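Spore coat polysaccharide biosynthesis protein SpsE (Bacillus subtilis, PDB 1VLI) probably acts as an N-acylneuraminate-9-phosphate synthase-like enzyme in making the spore coat polysaccharide. Local coordinates at residues V29-E34 with A56-V61. Numbering follows the deposited sequence.
Sequences VFIIAE and AGADAV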
loop_
_atom_site.group_PDB
_atom_site.type_symbol
_atom_site.label_atom_id
_atom_site.label_comp_id
_atom_site.label_asym_id
_atom_site.label_seq_id
_atom_site.Cartn_x
_atom_site.Cartn_y
_atom_site.Cartn_z
ATOM N N VAL A 29 9.494 5.948 15.882
ATOM C CA VAL A 29 8.585 5.943 14.739
ATOM C C VAL A 29 9.382 5.695 13.458
ATOM O O VAL A 29 10.449 6.269 13.272
ATOM C CB VAL A 29 7.741 7.246 14.661
ATOM C CG1 VAL A 29 6.809 7.237 13.414
ATOM C CG2 VAL A 29 6.869 7.380 15.931
ATOM N N PHE A 30 8.877 4.809 12.600
ATOM C CA PHE A 30 9.547 4.469 11.336
ATOM C C PHE A 30 8.977 5.366 10.238
ATOM O O PHE A 30 7.756 5.302 9.920
ATOM C CB PHE A 30 9.336 2.987 11.008
ATOM C CG PHE A 30 10.160 2.494 9.849
ATOM C CD1 PHE A 30 11.471 2.068 10.024
ATOM C CD2 PHE A 30 9.601 2.439 8.579
ATOM C CE1 PHE A 30 12.244 1.621 8.910
ATOM C CE2 PHE A 30 10.314 1.987 7.497
ATOM C CZ PHE A 30 11.670 1.584 7.658
ATOM N N ILE A 31 9.855 6.211 9.679
ATOM C CA ILE A 31 9.441 7.246 8.711
ATOM C C ILE A 31 9.771 6.900 7.284
ATOM O O ILE A 31 10.953 6.681 6.922
ATOM C CB ILE A 31 10.015 8.650 9.064
ATOM C CG1 ILE A 31 9.724 9.006 10.504
ATOM C CG2 ILE A 31 9.456 9.718 8.115
ATOM C CD1 ILE A 31 10.458 10.201 11.024
ATOM N N ILE A 32 8.719 6.872 6.466
ATOM C CA ILE A 32 8.828 6.509 5.047
ATOM C C ILE A 32 8.622 7.752 4.192
ATOM O O ILE A 32 7.522 8.325 4.167
ATOM C CB ILE A 32 7.794 5.485 4.717
ATOM C CG1 ILE A 32 7.886 4.290 5.668
ATOM C CG2 ILE A 32 7.881 4.993 3.289
ATOM C CD1 ILE A 32 6.604 3.383 5.617
ATOM N N ALA A 33 9.687 8.194 3.510
ATOM C CA ALA A 33 9.518 9.258 2.530
ATOM C C ALA A 33 9.105 8.649 1.197
ATOM O O ALA A 33 9.811 7.800 0.653
ATOM C CB ALA A 33 10.764 10.059 2.402
ATOM N N GLU A 34 7.962 9.082 0.676
ATOM C CA GLU A 34 7.340 8.470 -0.492
ATOM C C GLU A 34 7.620 9.343 -1.736
ATOM O O GLU A 34 7.037 10.428 -1.926
ATOM C CB GLU A 34 5.843 8.177 -0.173
ATOM C CG GLU A 34 4.780 8.304 -1.263
ATOM C CD GLU A 34 4.689 7.105 -2.185
ATOM O OE1 GLU A 34 5.738 6.582 -2.642
ATOM O OE2 GLU A 34 3.544 6.706 -2.479
ATOM N N ALA A 56 16.850 14.789 5.397
ATOM C CA ALA A 56 15.695 14.957 6.285
ATOM C C ALA A 56 15.665 14.015 7.513
ATOM O O ALA A 56 14.941 14.280 8.481
ATOM C CB ALA A 56 14.418 14.838 5.495
ATOM N N GLY A 57 16.424 12.917 7.461
ATOM C CA GLY A 57 16.440 11.934 8.557
ATOM C C GLY A 57 15.260 10.945 8.525
ATOM O O GLY A 57 14.832 10.433 9.563
ATOM N N ALA A 58 14.723 10.690 7.338
ATOM C CA ALA A 58 13.774 9.614 7.122
ATOM C C ALA A 58 14.448 8.241 7.243
ATOM O O ALA A 58 15.674 8.120 7.100
ATOM C CB ALA A 58 13.120 9.784 5.783
ATOM N N ASP A 59 13.651 7.213 7.505
ATOM C CA ASP A 59 14.159 5.857 7.684
ATOM C C ASP A 59 14.199 5.101 6.385
ATOM O O ASP A 59 15.031 4.208 6.185
ATOM C CB ASP A 59 13.253 5.096 8.649
ATOM C CG ASP A 59 13.439 5.554 10.058
ATOM O OD1 ASP A 59 14.591 5.408 10.544
ATOM O OD2 ASP A 59 12.525 6.106 10.743
ATOM N N ALA A 60 13.264 5.441 5.512
ATOM C CA ALA A 60 12.987 4.659 4.322
ATOM C C ALA A 60 12.676 5.638 3.223
ATOM O O ALA A 60 12.215 6.761 3.495
ATOM C CB ALA A 60 11.764 3.726 4.556
ATOM N N VAL A 61 12.911 5.213 1.986
ATOM C CA VAL A 61 12.517 5.999 0.833
ATOM C C VAL A 61 11.797 5.043 -0.071
ATOM O O VAL A 61 12.255 3.913 -0.295
ATOM C CB VAL A 61 13.729 6.657 0.113
ATOM C CG1 VAL A 61 14.662 5.582 -0.437
ATOM C CG2 VAL A 61 13.254 7.622 -1.008
#
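D59 meets I31 where the first two parallel strands of the TIM barrel, 30-36 and 60-63, come together, joined by helix 43-56 as a right-handed beta-alpha-beta unit. The helix ends in a Schellman motif at G57, and two residues later D59 reaches the backbone of strand 30-36 just ahead of the regular pairing. Its CG stands anti to its own carbonyl carbon (chi1 -73°), which brings OD2 2.9 Å from I31 N in a nearly straight bond, made with the anti lone pair of the carboxylate. In return I31 O takes two donors: D59 N at 2.8 Å, lying in the carbonyl plane, and A60 N at 3.0 Å, closer to the line of the C=O bond. The aspartate thus stands in for a backbone acceptor at the start of the ladder. Its buried charge is probably balanced, since OD1 pairs with K21 and OD2 with R277 of helix 266-285; R277 also bonds V29 O, and probably eases the approach of that carbonyl to OD2. An asparagine in place of D59 removes the negative charge, which would probably leave K21 and R277 without their mate in a buried setting.

The same side chain packs on F30, with D59 CB over one ring face, 3.9 Å from the centroid, a CH-pi contact. A60 CB comes obliquely to the far end of that ring, 3.7 Å from CE2, and also touches I32 CG1. A33, on the opposite face of the sheet, meets A58 CB with its own CB and also touches L269 of helix 266-285. Further along, A33 N donates to A60 O at 2.9 Å, from above the carbonyl plane, and V61 CA sits 3.3 Å from A33 O in a CA-H...O contact.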